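Local coordinates for beta 1-3 glucanase (PDB 5H4E), which probably hydrolyses beta-1,3-glucans, as a bacterial glycoside hydrolase of family GH64, at residues 175-189 / 333-345. Sequence-based numbering, arbitrary orientation.
Sequences TYGDTGTRADLMNAY and FAKFWHDHSYENK
Tyr342 lays its side chain along the outgoing end of strand 173-177. Its CB sits 3.5 Å from Thr175 O. With CG anti to the carbonyl carbon (chi1 -65°), the ring extends along residues 177-179: CD2 lies near Gly177 O, CE2 reaches Asp178 O, and CG2 of Thr179 stands over the centre of one face, 3.7 Å from the ring centroid, in a CH-pi contact. At the tip, a water links OH to Asp178 O. At the root of the side chain two backbone bonds make a single bridge between Asp178 and Ser341: Tyr342 N donates to Gly177 O (3.1 Å), and Thr179 N to His340 O (3.2 Å).

Beside this, Lys345 CG rests over a face of the Tyr176 ring, while Glu343 brings OE2 to the ring edge and is itself salt-bridged to Lys174. A second water joins Glu343 OE1 to Tyr176 OH.

Between the helices the contact is apolar. Phe336, whose CG anti to the backbone N (chi1 -170°) carries the ring toward helix 182-192, is sandwiched: Tyr189 CA covers one face and the His340 imidazole the opposite one. His340 is held there by its ND1 bond to Phe336 O (2.9 Å). Tyr189 also turns its ring edge to Phe336, centroids 5.3 Å apart and planes at 75°, and Leu185 CD2 presses on His340 CB at 3.6 Å.

The axes of segments 182-189 and 333-339 run at 138° and come within 11.4 Å, with Ile206 of strand 206-207 touching Tyr189, Phe333 and Trp337. The residues after helix 332-339 bridge to the continuation of strand 173-177, an outermost strand of the five-stranded mixed sheet, which pairs antiparallel with strand 162-168.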
ATOM      1  N   THR A 175     -12.058   5.774  11.466  1.00 15.18           N
ATOM      2  CA  THR A 175     -12.384   5.098  10.210  1.00 16.87           C
ATOM      3  C   THR A 175     -11.699   5.798   9.041  1.00 17.21           C
ATOM      4  O   THR A 175     -11.968   6.971   8.769  1.00 17.82           O
ATOM      5  CB  THR A 175     -13.913   5.062   9.963  1.00 19.43           C
ATOM      6  OG1 THR A 175     -14.547   4.365  11.041  1.00 18.44           O
ATOM      7  CG2 THR A 175     -14.250   4.349   8.643  1.00 17.95           C
ATOM      8  N   TYR A 176     -10.804   5.081   8.363  1.00 18.32           N
ATOM      9  CA  TYR A 176     -10.112   5.617   7.193  1.00 16.73           C
ATOM     10  C   TYR A 176     -10.325   4.709   5.987  1.00 17.90           C
ATOM     11  O   TYR A 176     -10.261   3.482   6.107  1.00 17.51           O
ATOM     12  CB  TYR A 176      -8.611   5.763   7.441  1.00 17.34           C
ATOM     13  CG  TYR A 176      -8.217   6.740   8.521  1.00 19.85           C
ATOM     14  CD1 TYR A 176      -9.042   7.808   8.863  1.00 20.31           C
ATOM     15  CD2 TYR A 176      -7.003   6.612   9.180  1.00 18.80           C
ATOM     16  CE1 TYR A 176      -8.671   8.713   9.849  1.00 22.73           C
ATOM     17  CE2 TYR A 176      -6.619   7.515  10.169  1.00 20.48           C
ATOM     18  CZ  TYR A 176      -7.466   8.562  10.498  1.00 25.73           C
ATOM     19  OH  TYR A 176      -7.109   9.467  11.477  1.00 26.98           O
ATOM     20  N   GLY A 177     -10.570   5.319   4.832  1.00 17.80           N
ATOM     21  CA  GLY A 177     -10.673   4.585   3.583  1.00 15.47           C
ATOM     22  C   GLY A 177     -11.449   5.358   2.537  1.00 18.87           C
ATOM     23  O   GLY A 177     -11.625   6.579   2.665  1.00 17.08           O
ATOM     24  N   ASP A 178     -11.884   4.659   1.489  1.00 15.89           N
ATOM     25  CA  ASP A 178     -12.580   5.291   0.364  1.00 17.94           C
ATOM     26  C   ASP A 178     -13.955   5.798   0.741  1.00 17.95           C
ATOM     27  O   ASP A 178     -14.624   5.213   1.593  1.00 21.82           O
ATOM     28  CB  ASP A 178     -12.754   4.305  -0.795  1.00 15.49           C
ATOM     29  CG  ASP A 178     -11.464   3.626  -1.180  1.00 18.13           C
ATOM     30  OD1 ASP A 178     -10.422   4.311  -1.198  1.00 15.88           O
ATOM     31  OD2 ASP A 178     -11.491   2.410  -1.433  1.00 17.24           O
ATOM     32  N   THR A 179     -14.400   6.842   0.055  1.00 15.70           N
ATOM     33  CA  THR A 179     -15.803   7.246   0.116  1.00 19.42           C
ATOM     34  C   THR A 179     -16.399   7.168  -1.275  1.00 22.42           C
ATOM     35  O   THR A 179     -15.745   7.539  -2.248  1.00 21.39           O
ATOM     36  CB  THR A 179     -15.985   8.677   0.642  1.00 22.17           C
ATOM     37  OG1 THR A 179     -15.377   9.596  -0.280  1.00 23.45           O
ATOM     38  CG2 THR A 179     -15.338   8.819   1.995  1.00 21.62           C
ATOM     39  N   GLY A 180     -17.638   6.691  -1.375  1.00 21.58           N
ATOM     40  CA  GLY A 180     -18.305   6.646  -2.666  1.00 21.32           C
ATOM     41  C   GLY A 180     -18.435   5.246  -3.221  1.00 21.09           C
ATOM     42  O   GLY A 180     -17.789   4.320  -2.733  1.00 22.87           O
ATOM     43  N   THR A 181     -19.279   5.101  -4.241  1.00 20.33           N
ATOM     44  CA  THR A 181     -19.450   3.832  -4.945  1.00 21.10           C
ATOM     45  C   THR A 181     -18.368   3.623  -6.009  1.00 20.61           C
ATOM     46  O   THR A 181     -17.723   4.569  -6.473  1.00 20.10           O
ATOM     47  CB  THR A 181     -20.825   3.738  -5.649  1.00 22.29           C
ATOM     48  OG1 THR A 181     -20.809   4.574  -6.814  1.00 23.68           O
ATOM     49  CG2 THR A 181     -21.964   4.158  -4.717  1.00 22.33           C
ATOM     50  N   ARG A 182     -18.184   2.369  -6.393  1.00 18.46           N
ATOM     51  CA  ARG A 182     -17.192   2.014  -7.388  1.00 18.72           C
ATOM     52  C   ARG A 182     -17.449   2.732  -8.720  1.00 18.51           C
ATOM     53  O   ARG A 182     -16.549   3.389  -9.253  1.00 19.40           O
ATOM     54  CB  ARG A 182     -17.180   0.500  -7.585  1.00 17.89           C
ATOM     55  CG  ARG A 182     -16.057   0.006  -8.484  1.00 17.89           C
ATOM     56  CD  ARG A 182     -16.092  -1.527  -8.578  1.00 18.50           C
ATOM     57  NE  ARG A 182     -15.064  -2.056  -9.472  1.00 19.97           N
ATOM     58  CZ  ARG A 182     -15.246  -2.353 -10.757  1.00 22.90           C
ATOM     59  NH1 ARG A 182     -14.232  -2.844 -11.465  1.00 22.83           N
ATOM     60  NH2 ARG A 182     -16.435  -2.183 -11.334  1.00 20.83           N
ATOM     61  N   ALA A 183     -18.675   2.618  -9.233  1.00 20.44           N
ATOM     62  CA  ALA A 183     -19.054   3.266 -10.494  1.00 21.39           C
ATOM     63  C   ALA A 183     -18.791   4.763 -10.448  1.00 21.66           C
ATOM     64  O   ALA A 183     -18.225   5.330 -11.382  1.00 22.67           O
ATOM     65  CB  ALA A 183     -20.527   3.005 -10.815  1.00 23.40           C
ATOM     66  N   ASP A 184     -19.209   5.413  -9.370  1.00 20.75           N
ATOM     67  CA  ASP A 184     -19.010   6.864  -9.268  1.00 20.31           C
ATOM     68  C   ASP A 184     -17.540   7.236  -9.194  1.00 21.16           C
ATOM     69  O   ASP A 184     -17.135   8.227  -9.778  1.00 19.10           O
ATOM     70  CB  ASP A 184     -19.729   7.445  -8.057  1.00 20.83           C
ATOM     71  CG  ASP A 184     -21.229   7.497  -8.239  1.00 27.72           C
ATOM     72  OD1 ASP A 184     -21.728   7.262  -9.371  1.00 25.04           O
ATOM     73  OD2 ASP A 184     -21.911   7.785  -7.237  1.00 23.69           O
ATOM     74  N   LEU A 185     -16.743   6.440  -8.478  1.00 19.53           N
ATOM     75  CA  LEU A 185     -15.317   6.737  -8.338  1.00 18.89           C
ATOM     76  C   LEU A 185     -14.565   6.538  -9.660  1.00 22.18           C
ATOM     77  O   LEU A 185     -13.730   7.370 -10.041  1.00 18.78           O
ATOM     78  CB  LEU A 185     -14.700   5.885  -7.223  1.00 18.73           C
ATOM     79  CG  LEU A 185     -15.084   6.281  -5.797  1.00 17.45           C
ATOM     80  CD1 LEU A 185     -14.701   5.171  -4.803  1.00 16.24           C
ATOM     81  CD2 LEU A 185     -14.426   7.617  -5.410  1.00 21.01           C
ATOM     82  N   MET A 186     -14.859   5.439 -10.346  1.00 21.48           N
ATOM     83  CA  MET A 186     -14.316   5.186 -11.679  1.00 20.77           C
ATOM     84  C   MET A 186     -14.601   6.334 -12.648  1.00 21.64           C
ATOM     85  O   MET A 186     -13.700   6.829 -13.332  1.00 22.33           O
ATOM     86  CB  MET A 186     -14.908   3.903 -12.262  1.00 19.17           C
ATOM     87  CG  MET A 186     -14.611   2.639 -11.498  1.00 27.04           C
ATOM     88  SD  MET A 186     -12.914   2.142 -11.715  1.00 35.34           S
ATOM     89  CE  MET A 186     -13.021   0.411 -11.274  1.00 23.16           C
ATOM     90  N   ASN A 187     -15.864   6.737 -12.718  1.00 23.27           N
ATOM     91  CA  ASN A 187     -16.267   7.809 -13.626  1.00 24.62           C
ATOM     92  C   ASN A 187     -15.629   9.145 -13.252  1.00 24.62           C
ATOM     93  O   ASN A 187     -15.115   9.855 -14.115  1.00 23.80           O
ATOM     94  CB  ASN A 187     -17.788   7.942 -13.654  1.00 22.78           C
ATOM     95  CG  ASN A 187     -18.468   6.738 -14.296  1.00 29.15           C
ATOM     96  OD1 ASN A 187     -17.892   6.065 -15.157  1.00 30.99           O
ATOM     97  ND2 ASN A 187     -19.702   6.471 -13.890  1.00 29.18           N
ATOM     98  N   ALA A 188     -15.668   9.481 -11.965  1.00 23.50           N
ATOM     99  CA  ALA A 188     -15.056  10.720 -11.488  1.00 20.58           C
ATOM    100  C   ALA A 188     -13.570  10.754 -11.775  1.00 24.80           C
ATOM    101  O   ALA A 188     -13.051  11.785 -12.188  1.00 22.16           O
ATOM    102  CB  ALA A 188     -15.294  10.903 -10.011  1.00 20.88           C
ATOM    103  N   TYR A 189     -12.881   9.636 -11.551  1.00 21.07           N
ATOM    104  CA  TYR A 189     -11.445   9.576 -11.832  1.00 20.84           C
ATOM    105  C   TYR A 189     -11.166   9.975 -13.284  1.00 23.55           C
ATOM    106  O   TYR A 189     -10.338  10.848 -13.549  1.00 21.64           O
ATOM    107  CB  TYR A 189     -10.880   8.170 -11.542  1.00 17.94           C
ATOM    108  CG  TYR A 189      -9.392   8.056 -11.845  1.00 18.52           C
ATOM    109  CD1 TYR A 189      -8.939   7.837 -13.144  1.00 17.15           C
ATOM    110  CD2 TYR A 189      -8.442   8.186 -10.839  1.00 16.03           C
ATOM    111  CE1 TYR A 189      -7.602   7.751 -13.433  1.00 17.68           C
ATOM    112  CE2 TYR A 189      -7.086   8.098 -11.122  1.00 16.85           C
ATOM    113  CZ  TYR A 189      -6.676   7.884 -12.429  1.00 20.18           C
ATOM    114  OH  TYR A 189      -5.340   7.799 -12.731  1.00 17.06           O
ATOM    115  N   PHE A 333      -2.897  10.518  -9.593  1.00 13.38           N
ATOM    116  CA  PHE A 333      -3.533   9.289  -9.104  1.00 16.24           C
ATOM    117  C   PHE A 333      -3.693   9.363  -7.565  1.00 16.15           C
ATOM    118  O   PHE A 333      -4.802   9.234  -7.037  1.00 14.35           O
ATOM    119  CB  PHE A 333      -2.708   8.069  -9.543  1.00 17.31           C
ATOM    120  CG  PHE A 333      -3.152   6.750  -8.940  1.00 16.16           C
ATOM    121  CD1 PHE A 333      -2.611   6.301  -7.737  1.00 15.31           C
ATOM    122  CD2 PHE A 333      -4.088   5.949  -9.591  1.00 15.55           C
ATOM    123  CE1 PHE A 333      -3.008   5.085  -7.174  1.00 17.26           C
ATOM    124  CE2 PHE A 333      -4.491   4.720  -9.040  1.00 14.75           C
ATOM    125  CZ  PHE A 333      -3.948   4.290  -7.830  1.00 18.15           C
ATOM    126  N   ALA A 334      -2.596   9.607  -6.857  1.00 13.25           N
ATOM    127  CA  ALA A 334      -2.633   9.672  -5.395  1.00 15.67           C
ATOM    128  C   ALA A 334      -3.601  10.751  -4.922  1.00 17.29           C
ATOM    129  O   ALA A 334      -4.409  10.526  -4.020  1.00 16.06           O
ATOM    130  CB  ALA A 334      -1.240   9.937  -4.831  1.00 13.89           C
ATOM    131  N   LYS A 335      -3.500  11.924  -5.534  1.00 14.56           N
ATOM    132  CA  LYS A 335      -4.360  13.052  -5.167  1.00 16.42           C
ATOM    133  C   LYS A 335      -5.842  12.692  -5.299  1.00 15.77           C
ATOM    134  O   LYS A 335      -6.647  13.059  -4.434  1.00 16.17           O
ATOM    135  CB  LYS A 335      -4.009  14.273  -6.015  1.00 16.78           C
ATOM    136  CG  LYS A 335      -4.979  15.475  -5.913  1.00 18.08           C
ATOM    137  CD  LYS A 335      -5.164  16.040  -4.494  1.00 19.53           C
ATOM    138  CE  LYS A 335      -5.863  17.426  -4.549  1.00 22.83           C
ATOM    139  NZ  LYS A 335      -6.189  17.965  -3.182  1.00 25.14           N
ATOM    140  N   PHE A 336      -6.212  11.955  -6.349  1.00 15.83           N
ATOM    141  CA  PHE A 336      -7.612  11.552  -6.478  1.00 16.14           C
ATOM    142  C   PHE A 336      -8.118  10.785  -5.238  1.00 16.44           C
ATOM    143  O   PHE A 336      -9.225  11.044  -4.742  1.00 16.80           O
ATOM    144  CB  PHE A 336      -7.853  10.693  -7.733  1.00 13.82           C
ATOM    145  CG  PHE A 336      -9.320  10.463  -8.005  1.00 17.41           C
ATOM    146  CD1 PHE A 336      -9.946   9.299  -7.598  1.00 20.67           C
ATOM    147  CD2 PHE A 336     -10.083  11.453  -8.611  1.00 18.27           C
ATOM    148  CE1 PHE A 336     -11.311   9.105  -7.818  1.00 20.00           C
ATOM    149  CE2 PHE A 336     -11.435  11.269  -8.837  1.00 21.71           C
ATOM    150  CZ  PHE A 336     -12.049  10.095  -8.437  1.00 19.41           C
ATOM    151  N   TRP A 337      -7.326   9.848  -4.724  1.00 16.20           N
ATOM    152  CA  TRP A 337      -7.828   9.036  -3.605  1.00 17.27           C
ATOM    153  C   TRP A 337      -7.915   9.900  -2.342  1.00 15.85           C
ATOM    154  O   TRP A 337      -8.861   9.773  -1.569  1.00 15.98           O
ATOM    155  CB  TRP A 337      -6.966   7.754  -3.436  1.00 15.86           C
ATOM    156  CG  TRP A 337      -6.962   7.055  -4.768  1.00 17.35           C
ATOM    157  CD1 TRP A 337      -5.894   6.847  -5.597  1.00 16.73           C
ATOM    158  CD2 TRP A 337      -8.120   6.604  -5.483  1.00 16.99           C
ATOM    159  NE1 TRP A 337      -6.321   6.265  -6.774  1.00 17.47           N
ATOM    160  CE2 TRP A 337      -7.683   6.111  -6.725  1.00 17.10           C
ATOM    161  CE3 TRP A 337      -9.489   6.548  -5.179  1.00 14.26           C
ATOM    162  CZ2 TRP A 337      -8.562   5.583  -7.661  1.00 17.04           C
ATOM    163  CZ3 TRP A 337     -10.357   6.045  -6.111  1.00 15.72           C
ATOM    164  CH2 TRP A 337      -9.889   5.561  -7.340  1.00 16.03           C
ATOM    165  N   HIS A 338      -6.980  10.827  -2.171  1.00 15.51           N
ATOM    166  CA  HIS A 338      -7.075  11.754  -1.054  1.00 19.28           C
ATOM    167  C   HIS A 338      -8.373  12.549  -1.156  1.00 19.50           C
ATOM    168  O   HIS A 338      -9.054  12.767  -0.154  1.00 17.52           O
ATOM    169  CB  HIS A 338      -5.861  12.688  -1.006  1.00 15.87           C
ATOM    170  CG  HIS A 338      -4.613  12.004  -0.537  1.00 16.96           C
ATOM    171  ND1 HIS A 338      -4.335  11.798   0.796  1.00 16.91           N
ATOM    172  CD2 HIS A 338      -3.588  11.451  -1.227  1.00 17.78           C
ATOM    173  CE1 HIS A 338      -3.185  11.152   0.909  1.00 19.77           C
ATOM    174  NE2 HIS A 338      -2.713  10.926  -0.306  1.00 16.60           N
ATOM    175  N   ASP A 339      -8.741  12.937  -2.375  1.00 16.47           N
ATOM    176  CA  ASP A 339      -9.935  13.757  -2.571  1.00 16.92           C
ATOM    177  C   ASP A 339     -11.205  12.930  -2.414  1.00 18.52           C
ATOM    178  O   ASP A 339     -12.308  13.481  -2.373  1.00 20.12           O
ATOM    179  CB  ASP A 339      -9.923  14.436  -3.947  1.00 17.31           C
ATOM    180  CG  ASP A 339      -8.983  15.629  -4.004  1.00 19.43           C
ATOM    181  OD1 ASP A 339      -8.554  16.122  -2.940  1.00 18.67           O
ATOM    182  OD2 ASP A 339      -8.677  16.082  -5.126  1.00 20.10           O
ATOM    183  N   HIS A 340     -11.054  11.615  -2.320  1.00 15.77           N
ATOM    184  CA  HIS A 340     -12.208  10.731  -2.131  1.00 18.08           C
ATOM    185  C   HIS A 340     -11.983   9.726  -1.006  1.00 18.65           C
ATOM    186  O   HIS A 340     -12.017   8.520  -1.209  1.00 19.47           O
ATOM    187  CB  HIS A 340     -12.537  10.020  -3.448  1.00 20.74           C
ATOM    188  CG  HIS A 340     -12.926  10.971  -4.532  1.00 19.25           C
ATOM    189  ND1 HIS A 340     -11.997  11.668  -5.276  1.00 21.97           N
ATOM    190  CD2 HIS A 340     -14.140  11.419  -4.931  1.00 21.53           C
ATOM    191  CE1 HIS A 340     -12.625  12.474  -6.115  1.00 22.19           C
ATOM    192  NE2 HIS A 340     -13.926  12.340  -5.926  1.00 23.04           N
ATOM    193  N   SER A 341     -11.759  10.243   0.193  1.00 19.27           N
ATOM    194  CA  SER A 341     -11.525   9.404   1.358  1.00 15.73           C
ATOM    195  C   SER A 341     -11.906  10.175   2.612  1.00 20.27           C
ATOM    196  O   SER A 341     -11.985  11.398   2.584  1.00 19.92           O
ATOM    197  CB  SER A 341     -10.062   8.966   1.427  1.00 17.66           C
ATOM    198  OG  SER A 341      -9.211  10.098   1.534  1.00 23.49           O
ATOM    199  N   TYR A 342     -12.125   9.464   3.710  1.00 17.26           N
ATOM    200  CA  TYR A 342     -12.426  10.121   4.977  1.00 20.47           C
ATOM    201  C   TYR A 342     -11.241  10.969   5.436  1.00 19.82           C
ATOM    202  O   TYR A 342     -10.112  10.469   5.523  1.00 17.58           O
ATOM    203  CB  TYR A 342     -12.785   9.090   6.048  1.00 16.25           C
ATOM    204  CG  TYR A 342     -14.060   8.334   5.750  1.00 21.48           C
ATOM    205  CD1 TYR A 342     -15.302   8.950   5.862  1.00 26.02           C
ATOM    206  CD2 TYR A 342     -14.022   6.994   5.366  1.00 21.31           C
ATOM    207  CE1 TYR A 342     -16.474   8.256   5.584  1.00 27.23           C
ATOM    208  CE2 TYR A 342     -15.191   6.289   5.095  1.00 24.00           C
ATOM    209  CZ  TYR A 342     -16.411   6.924   5.202  1.00 29.24           C
ATOM    210  OH  TYR A 342     -17.563   6.215   4.922  1.00 35.65           O
ATOM    211  N   GLU A 343     -11.512  12.247   5.713  1.00 20.48           N
ATOM    212  CA  GLU A 343     -10.495  13.190   6.187  1.00 19.75           C
ATOM    213  C   GLU A 343      -9.302  13.293   5.249  1.00 20.93           C
ATOM    214  O   GLU A 343      -8.193  13.640   5.678  1.00 20.19           O
ATOM    215  CB  GLU A 343     -10.005  12.795   7.580  1.00 22.18           C
ATOM    216  CG  GLU A 343     -11.104  12.747   8.609  1.00 24.59           C
ATOM    217  CD  GLU A 343     -10.582  12.402   9.987  1.00 26.27           C
ATOM    218  OE1 GLU A 343      -9.524  12.925  10.372  1.00 31.83           O
ATOM    219  OE2 GLU A 343     -11.237  11.607  10.689  1.00 31.26           O
ATOM    220  N   ASN A 344      -9.544  13.007   3.973  1.00 19.42           N
ATOM    221  CA  ASN A 344      -8.498  13.011   2.952  1.00 20.92           C
ATOM    222  C   ASN A 344      -7.282  12.141   3.280  1.00 21.55           C
ATOM    223  O   ASN A 344      -6.176  12.423   2.810  1.00 22.29           O
ATOM    224  CB  ASN A 344      -8.046  14.444   2.674  1.00 21.99           C
ATOM    225  CG  ASN A 344      -8.992  15.172   1.737  1.00 23.22           C
ATOM    226  OD1 ASN A 344     -10.212  14.994   1.801  1.00 23.58           O
ATOM    227  ND2 ASN A 344      -8.431  15.972   0.837  1.00 27.04           N
ATOM    228  N   LYS A 345      -7.504  11.078   4.054  1.00 20.53           N
ATOM    229  CA  LYS A 345      -6.447  10.144   4.437  1.00 19.48           C
ATOM    230  C   LYS A 345      -6.394   8.977   3.462  1.00 17.43           C
ATOM    231  O   LYS A 345      -7.365   8.238   3.320  1.00 20.45           O
ATOM    232  CB  LYS A 345      -6.667   9.606   5.846  1.00 22.05           C
ATOM    233  CG  LYS A 345      -6.797  10.652   6.925  1.00 24.94           C
ATOM    234  CD  LYS A 345      -5.454  11.115   7.406  1.00 26.87           C
ATOM    235  CE  LYS A 345      -5.621  11.906   8.702  1.00 31.10           C
ATOM    236  NZ  LYS A 345      -4.381  12.622   9.059  1.00 30.18           N
TER
HETATM  237  O   HOH W   1     -12.639   9.574   9.634  1.00 27.68           O
HETATM  238  O   HOH W   2      -8.220  11.605  12.040  1.00 33.51           O
HETATM  239  O   HOH W   3      -9.607   7.874   4.976  1.00 18.55           O
HETATM  240  O   HOH W   4      -9.490   6.693  -1.267  1.00 26.00           O
HETATM  241  O   HOH W   5     -17.508   5.031   2.299  1.00 31.77           O